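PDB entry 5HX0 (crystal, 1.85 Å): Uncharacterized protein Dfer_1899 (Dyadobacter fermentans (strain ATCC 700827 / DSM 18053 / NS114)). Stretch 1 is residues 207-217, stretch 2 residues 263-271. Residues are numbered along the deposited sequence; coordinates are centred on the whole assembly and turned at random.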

ATOM      1  N   TYR A 207      11.556  -2.967 -17.737  1.00 12.44           N
ATOM      2  CA  TYR A 207      10.161  -2.622 -17.436  1.00 14.46           C
ATOM      3  C   TYR A 207       9.490  -2.253 -18.755  1.00 13.85           C
ATOM      4  O   TYR A 207      10.165  -1.929 -19.736  1.00 14.33           O
ATOM      5  CB  TYR A 207      10.067  -1.424 -16.462  1.00  9.99           C
ATOM      6  CG  TYR A 207      10.579  -0.178 -17.154  1.00 13.34           C
ATOM      7  CD1 TYR A 207      11.940   0.069 -17.225  1.00 13.65           C
ATOM      8  CD2 TYR A 207       9.705   0.696 -17.837  1.00 12.32           C
ATOM      9  CE1 TYR A 207      12.436   1.158 -17.916  1.00 17.52           C
ATOM     10  CE2 TYR A 207      10.191   1.783 -18.535  1.00 14.87           C
ATOM     11  CZ  TYR A 207      11.565   2.010 -18.577  1.00 15.35           C
ATOM     12  OH  TYR A 207      12.087   3.077 -19.281  1.00 15.51           O
ATOM     13  N   ASN A 208       8.159  -2.256 -18.760  1.00 12.99           N
ATOM     14  CA  ASN A 208       7.437  -1.535 -19.806  1.00 11.34           C
ATOM     15  C   ASN A 208       5.962  -1.456 -19.433  1.00 15.39           C
ATOM     16  O   ASN A 208       5.501  -2.102 -18.487  1.00 16.05           O
ATOM     17  CB  ASN A 208       7.578  -2.182 -21.192  1.00  8.30           C
ATOM     18  CG  ASN A 208       7.618  -1.140 -22.299  1.00 15.55           C
ATOM     19  OD1 ASN A 208       7.328   0.035 -22.054  1.00 14.46           O
ATOM     20  ND2 ASN A 208       7.963  -1.565 -23.514  1.00 10.92           N
ATOM     21  N   ARG A 209       5.225  -0.661 -20.205  1.00 12.77           N
ATOM     22  CA  ARG A 209       3.789  -0.854 -20.331  1.00 14.73           C
ATOM     23  C   ARG A 209       3.539  -1.525 -21.674  1.00 19.75           C
ATOM     24  O   ARG A 209       4.014  -1.041 -22.707  1.00 13.92           O
ATOM     25  CB  ARG A 209       2.997   0.462 -20.234  1.00 12.57           C
ATOM     26  CG  ARG A 209       1.447   0.256 -20.240  1.00 12.29           C
ATOM     27  CD  ARG A 209       0.870   0.048 -21.673  1.00 13.26           C
ATOM     28  NE  ARG A 209      -0.586  -0.092 -21.670  1.00 12.91           N
ATOM     29  CZ  ARG A 209      -1.320  -0.406 -22.735  1.00 13.10           C
ATOM     30  NH1 ARG A 209      -2.649  -0.465 -22.619  1.00  9.56           N
ATOM     31  NH2 ARG A 209      -0.740  -0.684 -23.912  1.00 12.28           N
ATOM     32  N   GLY A 210       2.778  -2.609 -21.657  1.00 13.95           N
ATOM     33  CA  GLY A 210       2.444  -3.334 -22.873  1.00 15.48           C
ATOM     34  C   GLY A 210       2.192  -4.792 -22.561  1.00 17.07           C
ATOM     35  O   GLY A 210       2.513  -5.285 -21.482  1.00 14.08           O
ATOM     36  N   ALA A 211       1.593  -5.483 -23.531  1.00 12.86           N
ATOM     37  CA  ALA A 211       1.273  -6.891 -23.356  1.00 13.00           C
ATOM     38  C   ALA A 211       2.490  -7.770 -23.625  1.00 17.02           C
ATOM     39  O   ALA A 211       3.220  -7.569 -24.611  1.00 14.64           O
ATOM     40  CB  ALA A 211       0.124  -7.306 -24.280  1.00 12.00           C
HETATM   41  N   MSE A 212       2.704  -8.740 -22.734  1.00 14.22           N
HETATM   42  CA  MSE A 212       3.572  -9.877 -22.984  1.00 12.91           C
HETATM   43  C   MSE A 212       2.799 -10.848 -23.852  1.00 14.08           C
HETATM   44  O   MSE A 212       1.603 -10.659 -24.059  1.00 12.23           O
HETATM   45  CB  MSE A 212       3.981 -10.558 -21.673  1.00 11.04           C
HETATM   46  CG  MSE A 212       4.684  -9.654 -20.700  1.00 12.31           C
HETATM   47 SE   MSE A 212       4.947 -10.637 -19.031  0.77 19.74          SE
HETATM   48  CE  MSE A 212       6.104  -9.394 -18.097  1.00 18.47           C
ATOM     49  N   TYR A 213       3.455 -11.906 -24.341  1.00 14.95           N
ATOM     50  CA  TYR A 213       2.729 -12.911 -25.111  1.00 15.62           C
ATOM     51  C   TYR A 213       3.343 -14.280 -24.835  1.00 14.50           C
ATOM     52  O   TYR A 213       4.568 -14.427 -24.786  1.00 14.76           O
ATOM     53  CB  TYR A 213       2.744 -12.575 -26.616  1.00 14.89           C
ATOM     54  CG  TYR A 213       1.760 -13.390 -27.425  1.00 14.70           C
ATOM     55  CD1 TYR A 213       2.131 -14.623 -27.966  1.00 18.04           C
ATOM     56  CD2 TYR A 213       0.462 -12.943 -27.627  1.00 22.36           C
ATOM     57  CE1 TYR A 213       1.235 -15.377 -28.693  1.00 22.96           C
ATOM     58  CE2 TYR A 213      -0.448 -13.691 -28.364  1.00 21.68           C
ATOM     59  CZ  TYR A 213      -0.053 -14.906 -28.883  1.00 28.04           C
ATOM     60  OH  TYR A 213      -0.934 -15.667 -29.611  1.00 35.15           O
ATOM     61  N   GLU A 214       2.490 -15.270 -24.610  1.00 10.21           N
ATOM     62  CA  GLU A 214       2.961 -16.637 -24.406  1.00 12.55           C
ATOM     63  C   GLU A 214       3.059 -17.300 -25.782  1.00 12.03           C
ATOM     64  O   GLU A 214       2.044 -17.540 -26.433  1.00 15.46           O
ATOM     65  CB  GLU A 214       2.022 -17.393 -23.467  1.00 13.14           C
ATOM     66  CG  GLU A 214       2.516 -18.811 -23.134  1.00 16.43           C
ATOM     67  CD  GLU A 214       1.519 -19.616 -22.295  1.00 18.25           C
ATOM     68  OE1 GLU A 214       0.349 -19.194 -22.146  1.00 14.90           O
ATOM     69  OE2 GLU A 214       1.918 -20.686 -21.790  1.00 18.08           O
ATOM     70  N   GLY A 215       4.270 -17.582 -26.234  1.00 20.73           N
ATOM     71  CA  GLY A 215       4.426 -18.206 -27.534  1.00 23.19           C
ATOM     72  C   GLY A 215       3.884 -19.627 -27.549  1.00 26.55           C
ATOM     73  O   GLY A 215       3.615 -20.238 -26.515  1.00 22.08           O
ATOM     74  N   LYS A 216       3.729 -20.170 -28.763  1.00 31.66           N
ATOM     75  CA  LYS A 216       3.118 -21.492 -28.892  1.00 34.08           C
ATOM     76  C   LYS A 216       3.942 -22.562 -28.182  1.00 26.92           C
ATOM     77  O   LYS A 216       3.387 -23.560 -27.713  1.00 29.33           O
ATOM     78  CB  LYS A 216       2.909 -21.853 -30.373  1.00 27.69           C
ATOM     79  N   ASN A 217       5.250 -22.359 -28.046  1.00 23.90           N
ATOM     80  CA  ASN A 217       6.082 -23.322 -27.345  1.00 26.98           C
ATOM     81  C   ASN A 217       6.147 -23.073 -25.843  1.00 27.58           C
ATOM     82  O   ASN A 217       6.940 -23.720 -25.158  1.00 28.59           O
ATOM     83  CB  ASN A 217       7.497 -23.338 -27.933  1.00 40.34           C
ATOM     84  CG  ASN A 217       8.179 -21.989 -27.856  1.00 48.72           C
ATOM     85  OD1 ASN A 217       7.691 -21.071 -27.200  1.00 38.27           O
ATOM     86  ND2 ASN A 217       9.319 -21.861 -28.535  1.00 48.34           N
ATOM     87  N   PHE A 263      11.667   4.763 -28.768  1.00 18.66           N
ATOM     88  CA  PHE A 263      10.653   3.717 -28.717  1.00 16.55           C
ATOM     89  C   PHE A 263      10.493   3.347 -27.252  1.00 17.55           C
ATOM     90  O   PHE A 263      11.494   3.116 -26.566  1.00 17.08           O
ATOM     91  CB  PHE A 263      11.082   2.506 -29.553  1.00 13.23           C
ATOM     92  CG  PHE A 263      11.371   2.854 -30.977  1.00 13.59           C
ATOM     93  CD1 PHE A 263      10.340   2.952 -31.896  1.00 17.01           C
ATOM     94  CD2 PHE A 263      12.667   3.143 -31.379  1.00 18.95           C
ATOM     95  CE1 PHE A 263      10.605   3.318 -33.229  1.00 21.52           C
ATOM     96  CE2 PHE A 263      12.939   3.497 -32.681  1.00 18.21           C
ATOM     97  CZ  PHE A 263      11.904   3.583 -33.612  1.00 25.22           C
ATOM     98  N   ASN A 264       9.256   3.350 -26.754  1.00 13.68           N
ATOM     99  CA  ASN A 264       9.070   3.046 -25.337  1.00 12.36           C
ATOM    100  C   ASN A 264       7.990   1.984 -25.157  1.00 14.17           C
ATOM    101  O   ASN A 264       8.298   0.785 -25.197  1.00 16.67           O
ATOM    102  CB  ASN A 264       8.792   4.331 -24.512  1.00 17.56           C
ATOM    103  CG  ASN A 264       7.823   5.315 -25.196  1.00 19.00           C
ATOM    104  OD1 ASN A 264       6.665   4.984 -25.448  1.00 17.30           O
ATOM    105  ND2 ASN A 264       8.280   6.540 -25.434  1.00 14.94           N
ATOM    106  N   GLU A 265       6.731   2.377 -24.985  1.00 11.35           N
ATOM    107  CA  GLU A 265       5.692   1.389 -24.661  1.00 10.72           C
ATOM    108  C   GLU A 265       5.423   0.465 -25.849  1.00 14.56           C
ATOM    109  O   GLU A 265       5.252   0.927 -26.980  1.00 17.98           O
ATOM    110  CB  GLU A 265       4.418   2.120 -24.236  1.00 12.05           C
ATOM    111  CG  GLU A 265       4.666   2.862 -22.972  1.00 12.33           C
ATOM    112  CD  GLU A 265       3.523   3.752 -22.563  1.00 20.17           C
ATOM    113  OE1 GLU A 265       2.645   4.065 -23.399  1.00 16.97           O
ATOM    114  OE2 GLU A 265       3.513   4.153 -21.391  1.00 16.76           O
ATOM    115  N   ALA A 266       5.403  -0.843 -25.601  1.00 13.91           N
ATOM    116  CA  ALA A 266       5.343  -1.818 -26.685  1.00 12.53           C
ATOM    117  C   ALA A 266       4.532  -3.021 -26.244  1.00 17.81           C
ATOM    118  O   ALA A 266       4.737  -3.529 -25.138  1.00 13.43           O
ATOM    119  CB  ALA A 266       6.755  -2.269 -27.084  1.00 13.41           C
ATOM    120  N   SER A 267       3.623  -3.477 -27.105  1.00 14.93           N
ATOM    121  CA  SER A 267       2.949  -4.762 -26.928  1.00 15.98           C
ATOM    122  C   SER A 267       3.490  -5.752 -27.947  1.00 19.58           C
ATOM    123  O   SER A 267       3.722  -5.392 -29.103  1.00 15.66           O
ATOM    124  CB  SER A 267       1.433  -4.620 -27.090  1.00 11.94           C
ATOM    125  OG  SER A 267       0.848  -4.051 -25.916  1.00 13.98           O
ATOM    126  N   VAL A 268       3.679  -6.999 -27.534  1.00 15.82           N
ATOM    127  CA  VAL A 268       4.281  -7.996 -28.405  1.00 14.49           C
ATOM    128  C   VAL A 268       3.233  -9.051 -28.726  1.00 15.03           C
ATOM    129  O   VAL A 268       2.264  -9.241 -27.979  1.00 15.73           O
ATOM    130  CB  VAL A 268       5.559  -8.610 -27.785  1.00 14.93           C
ATOM    131  CG1 VAL A 268       5.234  -9.545 -26.586  1.00 10.49           C
ATOM    132  CG2 VAL A 268       6.405  -9.313 -28.873  1.00 17.31           C
ATOM    133  N   TYR A 269       3.415  -9.725 -29.863  1.00 14.45           N
ATOM    134  CA  TYR A 269       2.427 -10.668 -30.371  1.00 15.04           C
ATOM    135  C   TYR A 269       3.134 -11.725 -31.220  1.00 15.55           C
ATOM    136  O   TYR A 269       4.105 -11.420 -31.913  1.00 20.45           O
ATOM    137  CB  TYR A 269       1.357  -9.899 -31.183  1.00 13.74           C
ATOM    138  CG  TYR A 269       0.261 -10.777 -31.730  1.00 19.34           C
ATOM    139  CD1 TYR A 269      -0.751 -11.234 -30.900  1.00 15.82           C
ATOM    140  CD2 TYR A 269       0.239 -11.143 -33.078  1.00 16.70           C
ATOM    141  CE1 TYR A 269      -1.757 -12.062 -31.387  1.00 23.52           C
ATOM    142  CE2 TYR A 269      -0.778 -11.968 -33.586  1.00 13.64           C
ATOM    143  CZ  TYR A 269      -1.768 -12.427 -32.714  1.00 19.05           C
ATOM    144  OH  TYR A 269      -2.784 -13.251 -33.146  1.00 19.48           O
ATOM    145  N   GLU A 270       2.664 -12.967 -31.151  1.00 15.75           N
ATOM    146  CA  GLU A 270       3.162 -14.026 -32.022  1.00 16.03           C
ATOM    147  C   GLU A 270       2.048 -14.449 -32.958  1.00 19.39           C
ATOM    148  O   GLU A 270       0.938 -14.757 -32.501  1.00 18.68           O
ATOM    149  CB  GLU A 270       3.651 -15.229 -31.218  1.00 19.03           C
ATOM    150  CG  GLU A 270       4.385 -16.276 -32.057  1.00 26.41           C
ATOM    151  CD  GLU A 270       4.681 -17.516 -31.232  1.00 32.01           C
ATOM    152  OE1 GLU A 270       3.733 -18.285 -30.951  1.00 28.32           O
ATOM    153  OE2 GLU A 270       5.840 -17.687 -30.811  1.00 31.42           O
ATOM    154  N   THR A 271       2.345 -14.476 -34.263  1.00 20.00           N
ATOM    155  CA  THR A 271       1.333 -14.796 -35.261  1.00 18.73           C
ATOM    156  C   THR A 271       1.196 -16.308 -35.414  1.00 21.37           C
ATOM    157  O   THR A 271       2.058 -17.065 -34.957  1.00 18.20           O
ATOM    158  CB  THR A 271       1.702 -14.175 -36.600  1.00 20.90           C
ATOM    159  OG1 THR A 271       2.834 -14.872 -37.137  1.00 19.80           O
ATOM    160  CG2 THR A 271       2.032 -12.706 -36.415  1.00 15.73           C
TER
HETATM  161  O   HOH W   1       5.804  -6.471 -24.540  1.00 16.14           O
HETATM  162  O   HOH W   2       0.845 -18.037 -30.910  1.00 37.59           O
HETATM  163  O   HOH W   3       6.601 -20.452 -30.012  1.00 29.76           O

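What holds the two stretches together most firmly? Five direct hydrogen bonds do, spread along two segments that run in nearly the same direction, 7° apart end to end. The straightest is made by Ala 211 N, which donates to Ser 267 OG at 2.9 Å and 175°, so a side-chain hydroxyl takes a place that a backbone carbonyl might have filled. The same alanine then uses its carbonyl: Val 268 N donates to Ala 211 O at 3.0 Å and 167°. Earlier in the run, Ala 266 N reaches Arg 209 O at 3.2 Å, a longer and more bent bond at 137°.

How are the two ends fastened? Side chains do it, one from each stretch. Asn 208, whose CA-to-CB bond points toward its partner, donates from ND2 to Asn 264 O at 2.9 Å. At the far end Glu 270 reaches across to the backbone, and Lys 216 N donates to Glu 270 OE1 at 2.9 Å. The lysine side chain is not modelled beyond CB; the hydrogen bond comes from its main chain, and Lys 216 CB lies 3.7 Å from Glu 270 OE1.

Where does water add to these bonds? Water 1 sits between two carbonyls, 2.8 Å from Ala 211 O and 3.2 Å from Ala 266 O. The other two waters gather round the carboxylate of Glu 270. Water 2 donates to Glu 270 OE1 at 2.9 Å and lies 3.2 Å from Tyr 213 OH, while water 3 donates to Glu 270 OE2 at 3.0 Å and accepts from Asn 217 N at 3.1 Å.

Why can the backbones come so close at Gly 210? There is no side chain to keep them apart. Gly 210 CA lies 3.2 Å from Ala 266 O in a nearly straight CA-H...O contact, and an ideal CB would fall 1.7 Å from that same oxygen. The backbone angles of 152/166 themselves call for glycine, since a CB would also be jammed against the preceding carbonyl.

What packs around this polar framework? Tyr 213 has the largest covered area, 98 Å², and its CA-to-CB bond points toward the other stretch. One face of its ring is covered by Glu 270 N and Tyr 269 C. The ring meets that of Tyr 269 obliquely, with planes at 67° and Tyr 213 CE2 3.5 Å from Tyr 269 CD1.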